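Local coordinates for KLLA0E08119p (Kluyveromyces lactis, PDB 3VA7), which probably carboxylates urea to urea-1-carboxylate using ATP, hydrogencarbonate and a biotin cofactor, as the urea carboxylase part of a larger, bifunctional urea-degrading enzyme, at residues 43-48 and 334-339; 517-522 and 642-647; 648-653 and 801-806; 862-867 and 913-918; 919-924 and 1105-1110. All coordinates share one frame; numbering follows the deposited sequence.

Overall arrangement
Contact 1 stands apart, in the biotin carboxylation region, its centre about 53 to 64 Å from the other four centres. It is the most buried and most ionic, a salt bridge at a helix start. Contacts 2 and 3 touch, their centres about 12 Å apart: both use the loop between strands 626-628 and 662-669, which meets helix 511-520 and the end of helix 786-802. Contacts 4 and 5 also touch, centres about 13 Å apart, and share the stack of Tyr863 on Trp921. These four are partly buried. Contacts 2 and 5 combine backbone bonds with stacked groups; 3 has an apolar centre and polar margin; 4 packs rings, methyls and arginines without direct hydrogen bonds.

Contact 1: residues 43-48 and 334-339; sequences AVRIMK and GLDLVE
Helix 43-48 meets the first turn of the helix beginning at Leu337, the backbones coming closest at Ile46 and Val338, whose CA atoms are 6.5 Å apart. With CG anti to the backbone N (chi1 176°) and a bend at chi2, Arg45 reaches across the gap and forms a salt bridge from NH2 to Asp336 OD2, 2.6 Å long. The acceptor lies close to the guanidinium plane, although the carboxylate is approached from above its own plane. From the other face of that carboxylate Glu339 N donates to Asp336 OD2 over 3.1 Å, so this residue both caps the helix and receives the arginine; a short acidic side chain suits this N-cap position. Val338 CG2 sits over the centre of one guanidinium face, 3.5 Å from Arg45 CZ, and also meets Ile46 CG1 at 3.8 Å. A branched apolar residue can thus pack on the flat face of a buried cation while the cation's edge makes its bonds. NH1 goes to Thr49, NE to His326, and NH2 has a second acid in Glu330, which would probably keep the guanidinium charged and fixed in rotation. Joining the N-terminal and ATP-binding parts of the biotin carboxylase, helix 40-53 packs Ala43, Ile46 and Met47 on Ile36 of strand 33-36 in the parallel sheet, sets Val44 against helix 69-73, and meets helix 337-345 through Arg45 and Ile46.

Contact 2: residues 517-522 and 642-647; sequences ANRVVG and PDFEPQ
Gly522 O is gripped by two successive backbone amides: Asp643 N at 2.9 Å, almost in line with the carbonyl bond, and Phe644 N at 3.2 Å. Gly522 ends helix 511-520 in a Schellman motif with positive phi. Having no side chain, it also lets Phe644 O come within 3.4 Å of Gly522 CA. Two residues back, Val520 O accepts from Gln647 N over 2.9 Å in a nearly straight bond (170°). The guanidinium of Arg519 lies flat on the Phe644 ring, planes 17° apart, with CZ 3.8 Å from the ring centroid: a cation-pi stack. Asp643 CB covers the other face of the ring, while its carboxylate turns to Asn524. Arg519 is suited to the place because its face can stack while its edge stays available, NE making a weak bond to Ile800 O. The chemistry implies that an extended loop in carboxyltransferase subdomains A and B supplies N-H donors to the carbonyls of Val520 in the last turn and of the Schellman glycine beyond.

Contact 3: residues 648-653 and 801-806; sequences AAPKSL and DNFEEG
This is a loop-to-loop contact of the carboxyltransferase part, built round a proline-phenylalanine CH-pi pair: the linker before strand 662-669 packs on the turn that ends helix 786-802. Pro650 CD stands 3.7 Å from the Phe803 ring centroid, almost exactly on the ring normal; this methylene, beside the proline nitrogen, is a good CH donor to that face. Ala649 CB lies 3.7 Å from Phe803 CZ, its small methyl allowing the backbone to come near. Leu653 CD1 approaches Phe803 CD1 at 3.8 Å, and its other methyl lies against the carbonyl of Glu804. Phe803 leaves the helix with positive phi, and its ring also meets Leu516, Arg519 and Val520, so helix 511-520 helps to bury it. Toward solvent the contact becomes polar. Ser652 holds OG between its backbone N and carbonyl carbon (chi1 55°), where the hydroxyl accepts from Gly806 N at 2.7 Å and donates to Glu805 OE1 at 3.1 Å. A small hydroxyl serves both roles. Glu805, bent at chi2, folds its carboxylate back over Pro650 CB. Its other oxygen, OE2, is linked to the linker backbone by a water that donates to it and accepts from Lys651 N over 3.2 Å.

Contact 4: residues 862-867 and 913-918; sequences CYRINR and SEIQFD
Tyr863 turns its ring edge to the face of Phe917 in a T-shaped pair, centroids 5.4 Å apart and planes at 82°, with Tyr863 CD2 closest to Phe917 CD1 at 3.8 Å. Beside it Ile915 CG2 fills the angle between two arginines, lying over the guanidinium face of Arg864 (3.6 Å from NH1) and against Arg867 CB at 3.8 Å. Arg864 runs extended from CG to NE, which carries the guanidinium out to that methyl, whereas Arg867 offers its aliphatic part, for its charged end leads away. Farther out, Glu912 forms a salt bridge with Arg864 NH2 and helps to hold that guanidinium against Ile915, while a water donates to Ile915 O over 3.0 Å and takes a weak bond from Arg864 NH1. The contact seats the loop after helix 901-912 on helix 859-875, within carboxyltransferase subdomains C and D. With no direct hydrogen bond between the segments, cohesion probably comes mostly from dispersion and the edge-to-face pairing, and Glu912 would favour a charged Arg864.

Contact 5: residues 919-924 and 1105-1110; sequences KNWNVK and SIFDHK
Trp921, with CG set between its backbone N and carbonyl carbon (chi1 55°), and His1109, with CG swung opposite its N (chi1 -163°), bring their rings together where an antiparallel strand pair ends. The imidazole and the five-membered ring of Trp921 form an offset stack, centroids 4.4 Å apart and planes 9° off parallel, and His1109 CB adds a CH-pi contact 3.7 Å from that same centroid. On the other indole face lies Tyr863, so the tryptophan is sandwiched between the first residue of helix 1109-1117 and helix 859-875; its NE1 bonds to Asn860. A broad indole suits this junction, since its far end also reaches Phe1107, obliquely, Trp921 CH2 lying 3.8 Å from Phe1107 CE2. Val923 and Phe1107 are a hydrogen-bonded pair, joined by Phe1107 N to Val923 O at 2.9 Å and Val923 N to Phe1107 O at 3.1 Å. Beyond the strand, His1109 N gives Trp921 O a 2.7 Å bond, which extends the pairing into the first residue of helix 1109-1117. Asp1108 caps that helix, its OD1 taking a hydrogen bond from Glu1111 N and a weak one from Lys1110 N. Strand 922-934 of the carboxyltransferase part thereby gains an antiparallel neighbour from a much later piece of chain. On the sheet face opposite Val923 and Phe1107, Asn922 CB lies alongside Ile1106 CG2, 3.9 Å away.

Contact 1: residues 43-48 and 334-339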
# COMPACT_ATOMS: atom_id res chain seq x y z
N ALA A 43 -15.02 -16.64 17.60
CA ALA A 43 -13.98 -17.54 18.05
C ALA A 43 -13.06 -16.78 19.04
O ALA A 43 -12.76 -17.28 20.16
CB ALA A 43 -13.22 -18.12 16.90
N VAL A 44 -12.65 -15.56 18.63
CA VAL A 44 -11.79 -14.77 19.45
C VAL A 44 -12.46 -14.48 20.80
O VAL A 44 -11.79 -14.52 21.85
CB VAL A 44 -11.39 -13.44 18.74
CG1 VAL A 44 -10.65 -12.53 19.72
CG2 VAL A 44 -10.51 -13.71 17.50
N ARG A 45 -13.76 -14.19 20.80
CA ARG A 45 -14.40 -13.85 22.05
C ARG A 45 -14.54 -15.08 22.98
O ARG A 45 -14.38 -14.94 24.20
CB ARG A 45 -15.73 -13.12 21.83
CG ARG A 45 -16.52 -12.82 23.15
CD ARG A 45 -17.73 -13.68 23.23
NE ARG A 45 -18.44 -13.68 24.51
CZ ARG A 45 -17.95 -14.14 25.66
NH1 ARG A 45 -16.73 -14.63 25.73
NH2 ARG A 45 -18.72 -14.14 26.75
N ILE A 46 -14.80 -16.27 22.43
CA ILE A 46 -14.99 -17.46 23.23
C ILE A 46 -13.65 -17.74 23.84
O ILE A 46 -13.54 -18.04 25.04
CB ILE A 46 -15.51 -18.67 22.39
CG1 ILE A 46 -17.01 -18.56 22.17
CG2 ILE A 46 -15.18 -20.02 22.99
CD1 ILE A 46 -17.53 -19.33 20.90
N MET A 47 -12.60 -17.60 23.05
CA MET A 47 -11.24 -17.82 23.60
C MET A 47 -10.80 -16.91 24.75
O MET A 47 -10.01 -17.35 25.58
CB MET A 47 -10.18 -17.79 22.49
CG MET A 47 -10.39 -18.93 21.49
SD MET A 47 -9.32 -18.80 20.05
CE MET A 47 -10.04 -20.13 19.05
N LYS A 48 -11.30 -15.67 24.82
CA LYS A 48 -10.89 -14.81 25.94
C LYS A 48 -11.42 -15.42 27.22
O LYS A 48 -10.72 -15.44 28.24
CB LYS A 48 -11.45 -13.40 25.87
CG LYS A 48 -10.90 -12.54 24.79
CD LYS A 48 -10.97 -11.05 25.19
CE LYS A 48 -11.98 -10.72 26.35
NZ LYS A 48 -11.64 -9.41 27.08
N GLY A 334 -23.25 -7.88 33.71
CA GLY A 334 -21.91 -8.23 34.14
C GLY A 334 -21.69 -9.72 34.04
O GLY A 334 -20.75 -10.25 34.66
N LEU A 335 -22.57 -10.43 33.33
CA LEU A 335 -22.43 -11.88 33.18
C LEU A 335 -21.59 -12.20 31.98
O LEU A 335 -21.65 -11.53 30.98
CB LEU A 335 -23.79 -12.56 33.00
CG LEU A 335 -24.74 -12.45 34.20
CD1 LEU A 335 -26.00 -13.25 33.90
CD2 LEU A 335 -24.10 -12.86 35.51
N ASP A 336 -20.79 -13.24 32.09
CA ASP A 336 -20.13 -13.73 30.93
C ASP A 336 -20.97 -14.96 30.49
O ASP A 336 -20.88 -16.05 31.10
CB ASP A 336 -18.68 -14.07 31.27
CG ASP A 336 -17.92 -14.73 30.12
OD1 ASP A 336 -16.67 -14.77 30.22
OD2 ASP A 336 -18.55 -15.24 29.13
N LEU A 337 -21.78 -14.76 29.44
CA LEU A 337 -22.67 -15.81 28.91
C LEU A 337 -21.96 -17.09 28.40
O LEU A 337 -22.39 -18.18 28.72
CB LEU A 337 -23.55 -15.21 27.82
CG LEU A 337 -24.52 -14.14 28.34
CD1 LEU A 337 -25.35 -13.74 27.14
CD2 LEU A 337 -25.44 -14.61 29.59
N VAL A 338 -20.87 -16.96 27.65
CA VAL A 338 -20.01 -18.12 27.34
C VAL A 338 -19.59 -18.88 28.59
O VAL A 338 -19.58 -20.09 28.59
CB VAL A 338 -18.78 -17.74 26.43
CG1 VAL A 338 -17.69 -18.87 26.36
CG2 VAL A 338 -19.24 -17.33 25.03
N GLU A 339 -19.24 -18.18 29.67
CA GLU A 339 -18.80 -18.89 30.89
C GLU A 339 -19.95 -19.77 31.39
O GLU A 339 -19.77 -20.97 31.61
CB GLU A 339 -18.41 -17.91 32.01
CG GLU A 339 -18.01 -18.64 33.32
CD GLU A 339 -17.63 -17.70 34.46
OE1 GLU A 339 -17.45 -18.20 35.60
OE2 GLU A 339 -17.56 -16.49 34.24

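Contact 2: residues 517-522 and 642-647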
# COMPACT_ATOMS: atom_id res chain seq x y z
N ALA A 517 -4.63 24.80 -8.62
CA ALA A 517 -5.95 24.20 -8.53
C ALA A 517 -6.39 24.30 -7.08
O ALA A 517 -7.51 24.80 -6.78
CB ALA A 517 -5.95 22.75 -9.04
N ASN A 518 -5.51 23.91 -6.15
CA ASN A 518 -5.88 24.08 -4.75
C ASN A 518 -6.29 25.48 -4.37
O ASN A 518 -7.32 25.71 -3.74
CB ASN A 518 -4.80 23.53 -3.81
CG ASN A 518 -5.14 22.12 -3.32
OD1 ASN A 518 -6.34 21.73 -3.29
ND2 ASN A 518 -4.10 21.35 -2.93
N ARG A 519 -5.44 26.43 -4.72
CA ARG A 519 -5.68 27.82 -4.37
C ARG A 519 -7.00 28.35 -4.96
O ARG A 519 -7.72 29.09 -4.30
CB ARG A 519 -4.49 28.69 -4.82
CG ARG A 519 -4.62 30.17 -4.45
CD ARG A 519 -4.86 30.36 -2.99
NE ARG A 519 -4.48 31.70 -2.57
CZ ARG A 519 -5.36 32.70 -2.34
NH1 ARG A 519 -4.91 33.88 -1.93
NH2 ARG A 519 -6.67 32.50 -2.50
N VAL A 520 -7.33 27.93 -6.17
CA VAL A 520 -8.47 28.50 -6.84
C VAL A 520 -9.72 28.26 -6.01
O VAL A 520 -10.69 29.04 -6.07
CB VAL A 520 -8.62 27.96 -8.26
CG1 VAL A 520 -10.03 28.19 -8.76
CG2 VAL A 520 -7.53 28.55 -9.21
N VAL A 521 -9.69 27.21 -5.19
CA VAL A 521 -10.83 26.82 -4.41
C VAL A 521 -10.63 27.26 -2.96
O VAL A 521 -11.50 27.04 -2.10
CB VAL A 521 -10.98 25.31 -4.47
CG1 VAL A 521 -12.01 24.92 -3.60
CG2 VAL A 521 -11.33 24.80 -5.89
N GLY A 522 -9.49 27.88 -2.65
CA GLY A 522 -9.28 28.38 -1.29
C GLY A 522 -8.84 27.32 -0.28
O GLY A 522 -8.94 27.53 0.93
N PRO A 642 -10.23 25.05 4.74
CA PRO A 642 -9.74 26.01 3.76
C PRO A 642 -9.35 27.38 4.37
O PRO A 642 -9.83 27.78 5.44
CB PRO A 642 -10.92 26.15 2.77
CG PRO A 642 -11.87 25.02 3.08
CD PRO A 642 -11.68 24.82 4.56
N ASP A 643 -8.45 28.06 3.70
CA ASP A 643 -7.88 29.26 4.24
C ASP A 643 -8.48 30.50 3.58
O ASP A 643 -8.41 31.59 4.15
CB ASP A 643 -6.36 29.23 3.98
CG ASP A 643 -5.61 28.37 5.02
OD1 ASP A 643 -6.26 28.02 6.03
OD2 ASP A 643 -4.40 28.08 4.85
N PHE A 644 -9.07 30.34 2.40
CA PHE A 644 -9.26 31.47 1.48
C PHE A 644 -10.62 31.35 0.89
O PHE A 644 -11.16 30.25 0.81
CB PHE A 644 -8.24 31.43 0.34
CG PHE A 644 -6.82 31.41 0.79
CD1 PHE A 644 -5.99 30.34 0.45
CD2 PHE A 644 -6.30 32.45 1.57
CE1 PHE A 644 -4.63 30.29 0.88
CE2 PHE A 644 -4.93 32.44 2.01
CZ PHE A 644 -4.09 31.35 1.66
N GLU A 645 -11.20 32.45 0.43
CA GLU A 645 -12.47 32.34 -0.29
C GLU A 645 -12.09 31.86 -1.67
O GLU A 645 -11.01 32.23 -2.17
CB GLU A 645 -13.18 33.71 -0.32
CG GLU A 645 -14.71 33.66 -0.22
CD GLU A 645 -15.19 32.98 1.07
OE1 GLU A 645 -14.59 33.27 2.14
OE2 GLU A 645 -16.15 32.15 0.99
N PRO A 646 -12.92 31.04 -2.32
CA PRO A 646 -12.44 30.68 -3.68
C PRO A 646 -12.29 31.91 -4.62
O PRO A 646 -12.83 32.98 -4.34
CB PRO A 646 -13.48 29.65 -4.18
CG PRO A 646 -14.33 29.32 -3.00
CD PRO A 646 -14.25 30.48 -2.05
N GLN A 647 -11.55 31.76 -5.71
CA GLN A 647 -11.25 32.86 -6.63
C GLN A 647 -10.63 32.33 -7.92
O GLN A 647 -9.68 31.54 -7.86
CB GLN A 647 -10.30 33.82 -5.95
CG GLN A 647 -9.64 34.80 -6.87
CD GLN A 647 -8.79 35.79 -6.11
OE1 GLN A 647 -8.80 35.82 -4.88
NE2 GLN A 647 -8.03 36.61 -6.84

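Contact 3: residues 648-653 and 801-806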
# COMPACT_ATOMS: atom_id res chain seq x y z
N ALA A 648 -11.15 32.73 -9.08
CA ALA A 648 -10.47 32.42 -10.35
C ALA A 648 -8.96 32.77 -10.27
O ALA A 648 -8.60 33.81 -9.74
CB ALA A 648 -11.11 33.21 -11.49
N ALA A 649 -8.08 31.92 -10.77
CA ALA A 649 -6.67 32.25 -10.76
C ALA A 649 -6.44 33.45 -11.63
O ALA A 649 -6.84 33.43 -12.77
CB ALA A 649 -5.84 31.10 -11.28
N PRO A 650 -5.77 34.49 -11.11
CA PRO A 650 -5.34 35.59 -11.98
C PRO A 650 -4.67 34.97 -13.16
O PRO A 650 -4.01 33.97 -12.98
CB PRO A 650 -4.31 36.32 -11.14
CG PRO A 650 -4.78 36.08 -9.75
CD PRO A 650 -5.22 34.63 -9.75
N LYS A 651 -4.83 35.51 -14.36
CA LYS A 651 -4.31 34.81 -15.55
C LYS A 651 -2.83 35.00 -15.77
O LYS A 651 -2.23 34.24 -16.51
CB LYS A 651 -5.08 35.23 -16.81
CG LYS A 651 -6.50 35.71 -16.49
CD LYS A 651 -7.58 34.98 -17.32
CE LYS A 651 -9.01 35.39 -16.83
NZ LYS A 651 -10.15 34.75 -17.61
N SER A 652 -2.24 36.04 -15.19
CA SER A 652 -0.79 36.22 -15.34
C SER A 652 -0.01 35.15 -14.53
O SER A 652 1.15 34.86 -14.82
CB SER A 652 -0.37 37.63 -14.93
OG SER A 652 -0.79 37.97 -13.61
N LEU A 653 -0.68 34.59 -13.52
CA LEU A 653 -0.15 33.51 -12.71
C LEU A 653 -0.27 32.10 -13.33
O LEU A 653 0.29 31.13 -12.78
CB LEU A 653 -0.84 33.50 -11.33
CG LEU A 653 -0.81 34.79 -10.51
CD1 LEU A 653 -1.21 34.49 -9.05
CD2 LEU A 653 0.56 35.51 -10.62
N ASP A 801 0.99 32.24 -2.79
CA ASP A 801 0.65 32.74 -1.44
C ASP A 801 -0.21 33.98 -1.43
O ASP A 801 -1.08 34.12 -0.57
CB ASP A 801 1.91 33.01 -0.61
CG ASP A 801 2.57 31.73 -0.08
OD1 ASP A 801 3.77 31.80 0.27
OD2 ASP A 801 1.90 30.67 -0.01
N ASN A 802 0.06 34.88 -2.36
CA ASN A 802 -0.66 36.16 -2.40
C ASN A 802 -1.77 36.11 -3.42
O ASN A 802 -2.88 36.62 -3.17
CB ASN A 802 0.30 37.31 -2.72
CG ASN A 802 1.40 37.48 -1.66
OD1 ASN A 802 1.23 37.19 -0.47
ND2 ASN A 802 2.56 37.96 -2.12
N PHE A 803 -1.47 35.47 -4.56
CA PHE A 803 -2.45 35.21 -5.62
C PHE A 803 -2.82 36.53 -6.32
O PHE A 803 -3.98 36.91 -6.35
CB PHE A 803 -3.69 34.50 -5.04
CG PHE A 803 -4.32 33.45 -5.96
CD1 PHE A 803 -3.53 32.58 -6.72
CD2 PHE A 803 -5.73 33.30 -6.02
CE1 PHE A 803 -4.12 31.59 -7.53
CE2 PHE A 803 -6.34 32.30 -6.84
CZ PHE A 803 -5.55 31.45 -7.59
N GLU A 804 -1.80 37.19 -6.87
CA GLU A 804 -1.87 38.59 -7.32
C GLU A 804 -1.20 38.73 -8.71
O GLU A 804 -0.08 38.24 -8.91
CB GLU A 804 -1.22 39.51 -6.24
CG GLU A 804 -2.17 39.72 -5.02
CD GLU A 804 -1.63 40.56 -3.81
OE1 GLU A 804 -0.49 41.12 -3.84
OE2 GLU A 804 -2.40 40.68 -2.80
N GLU A 805 -1.88 39.35 -9.68
CA GLU A 805 -1.35 39.50 -11.06
C GLU A 805 0.14 39.92 -11.11
O GLU A 805 0.56 40.82 -10.40
CB GLU A 805 -2.15 40.54 -11.89
CG GLU A 805 -3.66 40.50 -11.77
CD GLU A 805 -4.37 39.54 -12.81
OE1 GLU A 805 -3.70 39.08 -13.81
OE2 GLU A 805 -5.61 39.26 -12.62
N GLY A 806 0.92 39.28 -11.98
CA GLY A 806 2.28 39.74 -12.28
C GLY A 806 3.42 39.13 -11.47
O GLY A 806 4.60 39.42 -11.75
O HOH W 1 -6.91 37.89 -14.33

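Contact 4: residues 862-867 and 913-918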
# COMPACT_ATOMS: atom_id res chain seq x y z
N CYS A 862 32.98 4.98 4.45
CA CYS A 862 31.61 4.81 4.87
C CYS A 862 31.48 5.27 6.28
O CYS A 862 30.47 5.87 6.64
CB CYS A 862 31.14 3.31 4.79
SG CYS A 862 31.36 2.62 3.14
N TYR A 863 32.46 4.96 7.12
CA TYR A 863 32.38 5.44 8.48
C TYR A 863 32.50 6.97 8.49
O TYR A 863 31.79 7.66 9.25
CB TYR A 863 33.40 4.80 9.38
CG TYR A 863 33.10 5.14 10.81
CD1 TYR A 863 31.87 4.81 11.37
CD2 TYR A 863 34.02 5.87 11.58
CE1 TYR A 863 31.57 5.16 12.68
CE2 TYR A 863 33.74 6.22 12.91
CZ TYR A 863 32.52 5.87 13.44
OH TYR A 863 32.24 6.23 14.76
N ARG A 864 33.29 7.49 7.56
CA ARG A 864 33.54 8.90 7.48
C ARG A 864 32.28 9.69 7.15
O ARG A 864 32.05 10.80 7.70
CB ARG A 864 34.66 9.19 6.47
CG ARG A 864 34.89 10.66 6.18
CD ARG A 864 36.24 10.82 5.55
NE ARG A 864 36.66 12.20 5.73
CZ ARG A 864 37.55 12.65 6.64
NH1 ARG A 864 38.21 11.83 7.47
NH2 ARG A 864 37.77 13.97 6.70
N ILE A 865 31.46 9.11 6.26
CA ILE A 865 30.19 9.75 5.87
C ILE A 865 29.33 9.77 7.11
O ILE A 865 28.61 10.75 7.41
CB ILE A 865 29.48 8.94 4.77
CG1 ILE A 865 30.33 8.97 3.48
CG2 ILE A 865 27.99 9.37 4.59
CD1 ILE A 865 29.92 7.85 2.55
N ASN A 866 29.44 8.70 7.89
CA ASN A 866 28.66 8.69 9.08
C ASN A 866 29.13 9.85 10.02
O ASN A 866 28.31 10.48 10.71
CB ASN A 866 28.74 7.32 9.70
CG ASN A 866 28.60 7.37 11.14
OD1 ASN A 866 27.55 7.09 11.72
ND2 ASN A 866 29.69 7.75 11.79
N ARG A 867 30.41 10.18 9.97
CA ARG A 867 31.00 11.17 10.89
C ARG A 867 30.65 12.61 10.38
O ARG A 867 30.30 13.47 11.17
CB ARG A 867 32.54 10.95 11.05
CG ARG A 867 33.04 9.94 12.08
CD ARG A 867 31.91 9.18 12.85
NE ARG A 867 31.61 9.72 14.17
CZ ARG A 867 30.49 9.51 14.87
NH1 ARG A 867 29.47 8.76 14.41
NH2 ARG A 867 30.37 10.09 16.08
N SER A 913 37.04 19.27 8.33
CA SER A 913 38.32 19.18 9.08
C SER A 913 38.10 18.81 10.54
O SER A 913 39.06 18.58 11.27
CB SER A 913 39.10 20.47 8.96
OG SER A 913 38.45 21.54 9.67
N GLU A 914 36.84 18.76 10.98
CA GLU A 914 36.57 18.43 12.35
C GLU A 914 36.36 16.95 12.56
O GLU A 914 36.25 16.49 13.69
CB GLU A 914 35.35 19.22 12.87
CG GLU A 914 35.61 20.73 12.95
CD GLU A 914 34.35 21.60 13.08
OE1 GLU A 914 33.33 21.14 13.69
OE2 GLU A 914 34.43 22.79 12.58
N ILE A 915 36.26 16.20 11.47
CA ILE A 915 36.02 14.76 11.59
C ILE A 915 37.29 14.11 12.15
O ILE A 915 38.36 14.25 11.56
CB ILE A 915 35.63 14.19 10.18
CG1 ILE A 915 34.23 14.67 9.77
CG2 ILE A 915 35.82 12.63 10.11
CD1 ILE A 915 33.94 14.68 8.25
N GLN A 916 37.20 13.45 13.30
CA GLN A 916 38.38 12.73 13.84
C GLN A 916 37.98 11.29 14.10
O GLN A 916 37.00 11.02 14.83
CB GLN A 916 38.99 13.30 15.19
CG GLN A 916 38.78 14.79 15.56
CD GLN A 916 39.86 15.83 15.00
OE1 GLN A 916 40.38 15.69 13.88
NE2 GLN A 916 40.13 16.90 15.78
N PHE A 917 38.77 10.36 13.57
CA PHE A 917 38.58 8.95 13.96
C PHE A 917 39.80 8.14 13.55
O PHE A 917 40.63 8.59 12.75
CB PHE A 917 37.25 8.33 13.41
CG PHE A 917 37.27 8.11 11.94
CD1 PHE A 917 37.64 6.87 11.41
CD2 PHE A 917 37.00 9.15 11.07
CE1 PHE A 917 37.70 6.69 10.02
CE2 PHE A 917 37.06 8.94 9.70
CZ PHE A 917 37.41 7.72 9.19
N ASP A 918 39.93 6.95 14.12
CA ASP A 918 41.05 6.08 13.74
C ASP A 918 40.56 4.78 13.08
O ASP A 918 39.38 4.38 13.21
CB ASP A 918 41.96 5.76 14.95
CG ASP A 918 41.25 4.96 16.04
OD1 ASP A 918 41.82 4.79 17.11
OD2 ASP A 918 40.10 4.51 15.87
O HOH W 2 40.07 12.08 10.36

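Contact 5: residues 919-924 and 1105-1110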
# COMPACT_ATOMS: atom_id res chain seq x y z
N LYS A 919 41.50 4.12 12.42
CA LYS A 919 41.25 2.87 11.71
C LYS A 919 40.49 1.85 12.60
O LYS A 919 39.81 0.98 12.07
CB LYS A 919 42.55 2.33 11.06
CG LYS A 919 43.51 1.60 11.98
CD LYS A 919 44.96 1.59 11.47
CE LYS A 919 45.99 1.35 12.63
NZ LYS A 919 45.61 0.22 13.60
N ASN A 920 40.50 2.02 13.92
CA ASN A 920 39.86 1.04 14.82
C ASN A 920 38.41 1.22 15.19
O ASN A 920 37.98 0.67 16.22
CB ASN A 920 40.68 0.85 16.12
CG ASN A 920 42.14 0.47 15.85
OD1 ASN A 920 42.60 0.40 14.70
ND2 ASN A 920 42.88 0.26 16.92
N TRP A 921 37.66 1.95 14.37
CA TRP A 921 36.26 2.31 14.69
C TRP A 921 35.32 1.09 14.83
O TRP A 921 35.61 0.01 14.32
CB TRP A 921 35.73 3.30 13.67
CG TRP A 921 35.83 2.86 12.22
CD1 TRP A 921 36.87 3.12 11.34
CD2 TRP A 921 34.84 2.14 11.46
NE1 TRP A 921 36.59 2.59 10.10
CE2 TRP A 921 35.36 1.99 10.14
CE3 TRP A 921 33.59 1.60 11.77
CZ2 TRP A 921 34.66 1.30 9.14
CZ3 TRP A 921 32.89 0.92 10.76
CH2 TRP A 921 33.43 0.79 9.46
N ASN A 922 34.20 1.27 15.53
CA ASN A 922 33.14 0.28 15.50
C ASN A 922 31.74 0.88 15.36
O ASN A 922 31.57 2.06 15.55
CB ASN A 922 33.21 -0.67 16.69
CG ASN A 922 33.23 0.05 18.01
OD1 ASN A 922 34.31 0.33 18.52
ND2 ASN A 922 32.06 0.36 18.57
N VAL A 923 30.75 0.07 14.98
CA VAL A 923 29.36 0.53 14.78
C VAL A 923 28.41 -0.58 15.16
O VAL A 923 28.74 -1.75 15.05
CB VAL A 923 29.04 0.88 13.28
CG1 VAL A 923 29.46 2.20 12.94
CG2 VAL A 923 29.70 -0.10 12.34
N LYS A 924 27.24 -0.23 15.63
CA LYS A 924 26.18 -1.21 15.84
C LYS A 924 25.87 -1.77 14.46
O LYS A 924 25.81 -1.02 13.46
CB LYS A 924 24.94 -0.54 16.44
CG LYS A 924 25.10 0.08 17.86
CD LYS A 924 24.17 -0.60 18.95
CE LYS A 924 22.78 0.13 19.10
NZ LYS A 924 21.72 -0.72 19.80
N SER A 1105 24.34 -6.98 16.61
CA SER A 1105 25.69 -7.03 17.09
C SER A 1105 26.51 -5.76 16.76
O SER A 1105 25.93 -4.69 16.64
CB SER A 1105 26.37 -8.35 16.72
OG SER A 1105 26.75 -8.33 15.37
N ILE A 1106 27.84 -5.89 16.66
CA ILE A 1106 28.76 -4.78 16.54
C ILE A 1106 29.80 -5.13 15.43
O ILE A 1106 30.48 -6.13 15.54
CB ILE A 1106 29.56 -4.49 17.91
CG1 ILE A 1106 28.69 -4.01 19.08
CG2 ILE A 1106 30.66 -3.45 17.71
CD1 ILE A 1106 28.10 -5.16 19.98
N PHE A 1107 29.95 -4.31 14.40
CA PHE A 1107 31.05 -4.49 13.47
C PHE A 1107 32.30 -3.69 13.87
O PHE A 1107 32.26 -2.45 14.04
CB PHE A 1107 30.62 -4.05 12.09
CG PHE A 1107 31.70 -4.11 11.09
CD1 PHE A 1107 31.94 -5.30 10.37
CD2 PHE A 1107 32.50 -2.97 10.82
CE1 PHE A 1107 32.95 -5.35 9.40
CE2 PHE A 1107 33.52 -3.01 9.84
CZ PHE A 1107 33.75 -4.22 9.13
N ASP A 1108 33.42 -4.38 13.96
CA ASP A 1108 34.60 -3.79 14.54
C ASP A 1108 35.66 -3.62 13.49
O ASP A 1108 36.18 -4.58 12.98
CB ASP A 1108 35.08 -4.71 15.65
CG ASP A 1108 36.18 -4.09 16.49
OD1 ASP A 1108 37.16 -3.55 15.92
OD2 ASP A 1108 36.03 -4.13 17.74
N HIS A 1109 36.03 -2.41 13.15
CA HIS A 1109 36.94 -2.33 12.01
C HIS A 1109 38.32 -2.89 12.36
O HIS A 1109 39.08 -3.29 11.47
CB HIS A 1109 37.04 -0.91 11.48
CG HIS A 1109 37.61 -0.82 10.10
ND1 HIS A 1109 37.02 -1.43 9.02
CD2 HIS A 1109 38.71 -0.19 9.62
CE1 HIS A 1109 37.72 -1.18 7.92
NE2 HIS A 1109 38.75 -0.42 8.26
N LYS A 1110 38.66 -2.86 13.66
CA LYS A 1110 39.94 -3.34 14.14
C LYS A 1110 39.96 -4.84 13.91
O LYS A 1110 40.95 -5.37 13.44
CB LYS A 1110 40.15 -3.01 15.63
CG LYS A 1110 41.44 -3.61 16.30
CD LYS A 1110 41.30 -3.63 17.84
CE LYS A 1110 42.63 -3.97 18.62
NZ LYS A 1110 43.78 -3.06 18.30